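Local coordinates for NADPH-ferredoxin reductase FprA (Mycobacterium tuberculosis, PDB 1LQT), which transfers electrons between NADPH and ferredoxin through a bound FAD and may supply electrons to P450 systems, at residues N81-V84 with G85-V88; L167-P170 with D171-A174; L417-S420 with A421-Q424. All coordinates share one frame; numbering follows the deposited sequence. Where two conformers were deposited one is given.

Interaction 1 of 3, residues N81-V84 with G85-V88; sequences NVVV and GEHV. With FAD (flavin-adenine dinucleotide), chain H.
Val83 and His87 hold this turn closed by two bonds, one through the imidazole and one through the backbone. Val83 N donates to His87 ND1 at 3.0 Å with an N-H...N angle of 167°, and the donor lies only 8° out of the ring plane, so the accepting nitrogen is met squarely at the ring edge. That placement follows from chi1 of His87 (-60°), which sets CG beside its own backbone N and turns the edge bearing ND1 toward the Val83 amide; Val83 CG2 comes to 3.7 Å from His87 CE1. Val83 O is gripped twice, by His87 N at 2.9 Å and by Glu86 N at 3.0 Å, the latter from above the carbonyl plane. The other Val83 methyl, CG1, anti to the backbone N, lies 3.7 Å from Glu86 OE1. Val84 turns its backbone to the cofactor: Val84 N donates to FAD N1A at 3.1 Å, and FAD N6A donates to Val84 O at 3.0 Å, a two-bond reading of the adenine edge. Val84 CG2 meanwhile rests on Val88 CG2 at 3.9 Å. The turn links strand 76-80 to helix 90-96, with Val84 packed on Leu93 of that helix and Val88 against Trp409 and Leu410 of helix 402-413.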
loop_
_atom_site.group_PDB
_atom_site.type_symbol
_atom_site.label_atom_id
_atom_site.label_comp_id
_atom_site.label_asym_id
_atom_site.label_seq_id
_atom_site.Cartn_x
_atom_site.Cartn_y
_atom_site.Cartn_z
ATOM N N ASN A 81 -17.349 4.710 -3.644
ATOM C CA ASN A 81 -17.703 5.819 -2.748
ATOM C C ASN A 81 -18.625 5.359 -1.629
ATOM O O ASN A 81 -19.462 6.116 -1.175
ATOM C CB ASN A 81 -18.294 7.006 -3.521
ATOM C CG ASN A 81 -18.322 8.289 -2.735
ATOM O OD1 ASN A 81 -17.467 8.550 -1.887
ATOM N ND2 ASN A 81 -19.311 9.123 -3.027
ATOM N N VAL A 82 -18.470 4.108 -1.199
ATOM C CA VAL A 82 -19.238 3.544 -0.083
ATOM C C VAL A 82 -18.220 3.193 0.989
ATOM O O VAL A 82 -17.398 2.292 0.823
ATOM C CB VAL A 82 -20.050 2.316 -0.524
ATOM C CG1 VAL A 82 -20.736 1.678 0.674
ATOM C CG2 VAL A 82 -21.062 2.708 -1.561
ATOM N N VAL A 83 -18.289 3.908 2.109
ATOM C CA VAL A 83 -17.327 3.749 3.175
ATOM C C VAL A 83 -17.954 2.890 4.260
ATOM O O VAL A 83 -18.889 3.299 4.948
ATOM C CB VAL A 83 -16.932 5.115 3.738
ATOM C CG1 VAL A 83 -15.893 4.967 4.838
ATOM C CG2 VAL A 83 -16.431 6.043 2.640
ATOM N N VAL A 84 -17.469 1.671 4.397
ATOM C CA VAL A 84 -18.011 0.782 5.400
ATOM C C VAL A 84 -17.492 1.260 6.744
ATOM O O VAL A 84 -16.292 1.501 6.926
ATOM C CB VAL A 84 -17.684 -0.674 5.092
ATOM C CG1 VAL A 84 -18.192 -1.570 6.182
ATOM C CG2 VAL A 84 -18.284 -1.082 3.747
ATOM N N GLY A 85 -18.410 1.411 7.686
ATOM C CA GLY A 85 -18.182 2.052 8.950
ATOM C C GLY A 85 -18.770 3.455 8.973
ATOM O O GLY A 85 -18.902 4.050 10.052
ATOM N N GLU A 86 -19.126 3.999 7.805
ATOM C CA GLU A 86 -19.729 5.307 7.683
ATOM C C GLU A 86 -21.128 5.203 7.056
ATOM O O GLU A 86 -22.130 5.417 7.711
ATOM C CB GLU A 86 -18.865 6.275 6.868
ATOM C CG GLU A 86 -19.458 7.651 6.736
ATOM C CD GLU A 86 -18.569 8.604 5.958
ATOM O OE1 GLU A 86 -17.371 8.278 5.760
ATOM O OE2 GLU A 86 -19.073 9.676 5.532
ATOM N N HIS A 87 -21.205 4.850 5.776
ATOM C CA HIS A 87 -22.494 4.770 5.085
ATOM C C HIS A 87 -23.294 3.540 5.463
ATOM O O HIS A 87 -24.518 3.600 5.523
ATOM C CB HIS A 87 -22.263 4.796 3.576
ATOM C CG HIS A 87 -21.584 6.041 3.136
ATOM N ND1 HIS A 87 -20.256 6.073 2.764
ATOM C CD2 HIS A 87 -22.041 7.307 3.059
ATOM C CE1 HIS A 87 -19.925 7.329 2.533
ATOM N NE2 HIS A 87 -20.993 8.091 2.692
ATOM N N VAL A 88 -22.595 2.434 5.616
ATOM C CA VAL A 88 -23.170 1.160 6.036
ATOM C C VAL A 88 -22.233 0.552 7.056
ATOM O O VAL A 88 -21.031 0.844 7.049
ATOM C CB VAL A 88 -23.398 0.176 4.857
ATOM C CG1 VAL A 88 -24.344 0.805 3.812
ATOM C CG2 VAL A 88 -22.089 -0.243 4.225
HETATM P PA FAD H . -5.231 -2.622 -0.767
HETATM O O1A FAD H . -4.763 -1.560 0.143
HETATM O O2A FAD H . -4.624 -2.767 -2.114
HETATM O O5B FAD H . -6.804 -2.446 -0.996
HETATM C C5B FAD H . -7.654 -2.105 0.106
HETATM C C4B FAD H . -8.895 -1.453 -0.491
HETATM O O4B FAD H . -9.868 -1.377 0.547
HETATM C C3B FAD H . -8.668 -0.024 -0.997
HETATM O O3B FAD H . -9.201 0.178 -2.286
HETATM C C2B FAD H . -9.344 0.812 0.057
HETATM O O2B FAD H . -9.776 2.089 -0.355
HETATM C C1B FAD H . -10.491 -0.109 0.491
HETATM N N9A FAD H . -11.047 0.184 1.805
HETATM C C8A FAD H . -10.339 0.383 2.959
HETATM N N7A FAD H . -11.134 0.612 3.997
HETATM C C5A FAD H . -12.412 0.594 3.474
HETATM C C6A FAD H . -13.659 0.785 4.075
HETATM N N6A FAD H . -13.833 0.994 5.370
HETATM N N1A FAD H . -14.751 0.690 3.267
HETATM C C2A FAD H . -14.587 0.415 1.944
HETATM N N3A FAD H . -13.426 0.217 1.308
HETATM C C4A FAD H . -12.366 0.317 2.117
HETATM N N1 FAD H . 3.279 -4.942 -4.909
HETATM C C2 FAD H . 3.813 -5.362 -6.091
HETATM O O2 FAD H . 3.654 -6.503 -6.483
HETATM N N3 FAD H . 4.572 -4.473 -6.835
HETATM C C4 FAD H . 4.754 -3.162 -6.504
HETATM O O4 FAD H . 5.419 -2.399 -7.241
HETATM C C4X FAD H . 4.158 -2.724 -5.316
HETATM N N5 FAD H . 4.273 -1.409 -4.922
HETATM C C5X FAD H . 3.718 -1.004 -3.736
HETATM C C6 FAD H . 3.855 0.299 -3.324
HETATM C C7 FAD H . 3.380 0.739 -2.101
HETATM C C7M FAD H . 3.536 2.180 -1.700
HETATM C C8 FAD H . 2.709 -0.179 -1.283
HETATM C C8M FAD H . 2.191 0.236 0.067
HETATM C C9 FAD H . 2.541 -1.499 -1.696
HETATM C C9A FAD H . 3.038 -1.930 -2.918
HETATM N N10 FAD H . 2.901 -3.256 -3.342
HETATM C C10 FAD H . 3.435 -3.648 -4.544
HETATM C "C1'" FAD H . 2.142 -4.262 -2.544
HETATM C "C2'" FAD H . 0.659 -4.259 -2.908
HETATM O "O2'" FAD H . 0.220 -2.924 -2.948
HETATM C "C3'" FAD H . -0.136 -5.050 -1.851
HETATM O "O3'" FAD H . 0.279 -6.413 -1.824
HETATM C "C4'" FAD H . -1.641 -5.146 -2.101
HETATM O "O4'" FAD H . -2.147 -3.958 -2.703
HETATM C "C5'" FAD H . -2.383 -5.426 -0.794
HETATM O "O5'" FAD H . -3.734 -5.703 -1.185
HETATM P P FAD H . -4.996 -5.534 -0.238
HETATM O O1P FAD H . -6.134 -5.961 -1.083
HETATM O O2P FAD H . -4.826 -6.196 1.090
HETATM O O3P FAD H . -5.092 -3.986 0.097
#

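Interaction 2 of 3, residues L167-P170 with D171-A174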
loop_
_atom_site.group_PDB
_atom_site.type_symbol
_atom_site.label_atom_id
_atom_site.label_comp_id
_atom_site.label_asym_id
_atom_site.label_seq_id
_atom_site.Cartn_x
_atom_site.Cartn_y
_atom_site.Cartn_z
ATOM N N LEU A 167 13.907 12.125 -6.238
ATOM C CA LEU A 167 15.161 12.375 -6.965
ATOM C C LEU A 167 15.102 12.215 -8.474
ATOM O O LEU A 167 15.972 12.680 -9.167
ATOM C CB LEU A 167 16.263 11.484 -6.434
ATOM C CG LEU A 167 16.724 11.815 -5.017
ATOM C CD1 LEU A 167 17.653 10.757 -4.485
ATOM C CD2 LEU A 167 17.418 13.140 -4.970
ATOM N N THR A 168 14.039 11.611 -8.990
ATOM C CA THR A 168 13.954 11.389 -10.425
ATOM C C THR A 168 13.764 12.707 -11.160
ATOM O O THR A 168 13.087 13.620 -10.707
ATOM C CB THR A 168 12.775 10.459 -10.755
ATOM O OG1 THR A 168 13.030 9.143 -10.239
ATOM C CG2 THR A 168 12.557 10.298 -12.253
ATOM N N ASP A 169 14.412 12.824 -12.298
ATOM C CA ASP A 169 14.256 13.997 -13.148
ATOM C C ASP A 169 12.769 14.235 -13.374
ATOM O O ASP A 169 12.073 13.340 -13.849
ATOM C CB ASP A 169 14.956 13.676 -14.477
ATOM C CG ASP A 169 14.874 14.771 -15.507
ATOM O OD1 ASP A 169 14.208 15.805 -15.298
ATOM O OD2 ASP A 169 15.499 14.661 -16.583
ATOM N N PRO A 170 12.257 15.395 -13.014
ATOM C CA PRO A 170 10.838 15.666 -13.235
ATOM C C PRO A 170 10.391 15.527 -14.691
ATOM O O PRO A 170 9.217 15.255 -14.932
ATOM C CB PRO A 170 10.664 17.076 -12.682
ATOM C CG PRO A 170 12.043 17.639 -12.678
ATOM C CD PRO A 170 12.912 16.493 -12.288
ATOM N N ASP A 171 11.297 15.719 -15.645
ATOM C CA ASP A 171 10.927 15.528 -17.035
ATOM C C ASP A 171 10.566 14.057 -17.300
ATOM O O ASP A 171 9.794 13.773 -18.220
ATOM C CB ASP A 171 12.078 15.913 -17.957
ATOM C CG ASP A 171 12.311 17.375 -18.032
ATOM O OD1 ASP A 171 11.420 18.187 -17.700
ATOM O OD2 ASP A 171 13.398 17.823 -18.460
ATOM N N VAL A 172 11.152 13.134 -16.536
ATOM C CA VAL A 172 10.825 11.730 -16.636
ATOM C C VAL A 172 9.472 11.500 -15.919
ATOM O O VAL A 172 8.576 10.842 -16.468
ATOM C CB VAL A 172 11.956 10.873 -16.037
ATOM C CG1 VAL A 172 11.555 9.445 -15.892
ATOM C CG2 VAL A 172 13.193 11.024 -16.886
ATOM N N LEU A 173 9.313 12.044 -14.716
ATOM C CA LEU A 173 8.064 11.863 -14.009
ATOM C C LEU A 173 6.886 12.487 -14.755
ATOM O O LEU A 173 5.756 12.015 -14.610
ATOM C CB LEU A 173 8.165 12.415 -12.587
ATOM C CG LEU A 173 9.177 11.719 -11.682
ATOM C CD1 LEU A 173 9.191 12.405 -10.347
ATOM C CD2 LEU A 173 8.878 10.236 -11.535
ATOM N N ALA A 174 7.151 13.496 -15.574
ATOM C CA ALA A 174 6.078 14.151 -16.314
ATOM C C ALA A 174 5.413 13.248 -17.332
ATOM O O ALA A 174 4.354 13.590 -17.836
ATOM C CB ALA A 174 6.595 15.455 -16.971
HETATM O O HOH W 1 15.714 16.361 -18.388
#
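Asp169 reaches forward to Asp171 and caps the start of a short helix: its OD1 accepts from Asp171 N at 2.9 Å. With CG anti to the Asp169 backbone N (chi1 179°), OD1 reaches the Asp171 amide, which meets it from above the carboxylate plane, 59° out of it. The Asp171 carboxylate lies across from it, the two planes 48° apart, with Asp169 OD1 only 3.8 Å from Asp171 OD2. A water bridges the pair, donating to both Asp169 OD2 and Asp171 OD2, which probably eases the repulsion between the two negative groups. Behind the cap, Asp169 O takes Val172 N at 2.8 Å from above its carbonyl plane and Leu173 N at 3.2 Å within that plane, so one carbonyl serves two amides. On the apolar side Thr168 lies obliquely across Leu173: its CG2 touches Leu173 CG and CD2, both at 3.7 Å, and also meets Val172 CG1 at 3.9 Å. The Thr168 hydroxyl is turned back instead, bonded to Arg164 O in the preceding helix. This corner joins helix 157-167 to helix 170-173; Leu173 also touches Leu183 and Leu186 of helix 180-186, while Thr168 packs on Leu218.

Interaction 3 of 3, residues L417-S420 with A421-Q424; sequences LVTS and AHWQ. With ACT (acetate ion), chain F.
Trp423 N donates to Thr419 O at 2.9 Å with an N-H...O angle of 169°, and Gln424 N reaches Ser420 O at the same length; these are the firm backbone bonds of the first helical turn. Thr419 and His422 run side by side and point the same way. Thr419 OG1 sits between its backbone N and carbonyl carbon (chi1 57°), which brings it to the edge of the imidazole, near the ring plane and 3.1 Å from His422 CD2. From there it also accepts from His422 N, a weak capping bond at 3.5 Å. Val418 CG1 packs beside this first turn, 4.2 Å from Trp423 CB. Ser420 OG donates to acetate O at 2.8 Å, its chi1 of -70° setting the hydroxyl beside its own backbone N, within reach of the ion. The acetate, probably taken up from the crystallisation liquor, also lies near the Trp423 indole, its carbon C 3.8 Å from Trp423 CD1 in an oblique approach. Beyond the segments, Trp423 forms an edge-to-face pair with Trp46, and Val418 is backbone-bonded to Gly80 of strand 76-80. The whole is a threonine N-cap at a strand-to-helix junction, where the short strand 418-419, antiparallel at the outer edge of the FAD-side mixed sheet, hands the chain to helix 420-434.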
loop_
_atom_site.group_PDB
_atom_site.type_symbol
_atom_site.label_atom_id
_atom_site.label_comp_id
_atom_site.label_asym_id
_atom_site.label_seq_id
_atom_site.Cartn_x
_atom_site.Cartn_y
_atom_site.Cartn_z
ATOM N N LEU A 417 -23.085 6.983 -4.719
ATOM C CA LEU A 417 -22.272 5.800 -5.005
ATOM C C LEU A 417 -21.914 5.794 -6.489
ATOM O O LEU A 417 -22.578 6.387 -7.329
ATOM C CB LEU A 417 -22.918 4.511 -4.506
ATOM C CG LEU A 417 -24.223 4.082 -5.176
ATOM C CD1 LEU A 417 -24.023 3.474 -6.561
ATOM C CD2 LEU A 417 -24.946 3.115 -4.238
ATOM N N VAL A 418 -20.824 5.106 -6.777
ATOM C CA VAL A 418 -20.236 5.007 -8.099
ATOM C C VAL A 418 -20.330 3.578 -8.603
ATOM O O VAL A 418 -19.674 2.694 -8.088
ATOM C CB VAL A 418 -18.772 5.504 -8.064
ATOM C CG1 VAL A 418 -18.127 5.340 -9.436
ATOM C CG2 VAL A 418 -18.744 6.945 -7.633
ATOM N N THR A 419 -21.161 3.324 -9.613
ATOM C CA THR A 419 -21.291 1.972 -10.149
ATOM C C THR A 419 -20.123 1.697 -11.082
ATOM O O THR A 419 -19.355 2.587 -11.414
ATOM C CB THR A 419 -22.556 1.819 -10.954
ATOM O OG1 THR A 419 -22.499 2.802 -11.980
ATOM C CG2 THR A 419 -23.812 2.051 -10.123
ATOM N N SER A 420 -20.028 0.465 -11.541
ATOM C CA SER A 420 -18.990 0.102 -12.488
ATOM C C SER A 420 -19.026 0.979 -13.723
ATOM O O SER A 420 -18.015 1.437 -14.189
ATOM C CB SER A 420 -19.165 -1.336 -12.936
ATOM O OG SER A 420 -18.874 -2.201 -11.917
ATOM N N ALA A 421 -20.214 1.183 -14.277
ATOM C CA ALA A 421 -20.317 1.982 -15.478
ATOM C C ALA A 421 -19.811 3.401 -15.267
ATOM O O ALA A 421 -19.207 3.982 -16.161
ATOM C CB ALA A 421 -21.773 2.006 -15.970
ATOM N N HIS A 422 -20.029 3.961 -14.092
ATOM C CA HIS A 422 -19.543 5.296 -13.803
ATOM C C HIS A 422 -18.063 5.352 -13.478
ATOM O O HIS A 422 -17.394 6.318 -13.833
ATOM C CB HIS A 422 -20.415 5.929 -12.780
ATOM C CG HIS A 422 -21.766 6.208 -13.356
ATOM N ND1 HIS A 422 -22.100 7.397 -13.946
ATOM C CD2 HIS A 422 -22.774 5.360 -13.662
ATOM C CE1 HIS A 422 -23.343 7.333 -14.397
ATOM N NE2 HIS A 422 -23.759 6.094 -14.276
ATOM N N TRP A 423 -17.529 4.320 -12.831
ATOM C CA TRP A 423 -16.079 4.213 -12.741
ATOM C C TRP A 423 -15.496 4.179 -14.147
ATOM O O TRP A 423 -14.466 4.808 -14.391
ATOM C CB TRP A 423 -15.676 2.954 -11.950
ATOM C CG TRP A 423 -14.381 2.358 -12.443
ATOM C CD1 TRP A 423 -14.259 1.176 -13.044
ATOM C CD2 TRP A 423 -13.084 2.947 -12.439
ATOM N NE1 TRP A 423 -12.961 0.956 -13.424
ATOM C CE2 TRP A 423 -12.221 2.047 -13.077
ATOM C CE3 TRP A 423 -12.556 4.168 -11.990
ATOM C CZ2 TRP A 423 -10.866 2.294 -13.244
ATOM C CZ3 TRP A 423 -11.198 4.427 -12.183
ATOM C CH2 TRP A 423 -10.377 3.499 -12.822
ATOM N N GLN A 424 -16.111 3.466 -15.080
ATOM C CA GLN A 424 -15.550 3.394 -16.426
ATOM C C GLN A 424 -15.467 4.762 -17.077
ATOM O O GLN A 424 -14.570 5.012 -17.878
ATOM C CB GLN A 424 -16.323 2.381 -17.268
ATOM C CG GLN A 424 -16.081 0.945 -16.805
ATOM C CD GLN A 424 -16.982 -0.059 -17.450
ATOM O OE1 GLN A 424 -17.548 0.178 -18.478
ATOM N NE2 GLN A 424 -17.097 -1.214 -16.855
HETATM C C ACT F . -15.037 -2.439 -12.071
HETATM O O ACT F . -16.183 -2.290 -12.528
HETATM O OXT ACT F . -14.165 -2.661 -12.926
HETATM C CH3 ACT F . -14.700 -2.365 -10.604
#

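How the interactions relate
The three contacts follow one another along the chain. Interactions 1 and 3 are neighbours despite their separation in sequence: their centres are about 16 Å apart, and Val82 CG2 meets Leu417 CB at 3.9 Å while Asn81 CB lies 4.1 Å from Val418 CG2. They meet because strand 418-419 runs antiparallel beside strand 76-80, whose end leads into the turn at 81-88, so a C-terminal segment packs behind the loop that binds the FAD adenine, without reaching the adenine itself. Interaction 2 stands apart, its centre about 37 Å from that of interaction 1 and about 32 Å from that of interaction 3. It follows helix 157-167, which leaves strand 149-153 of the second, parallel sheet, on the NADP-binding side.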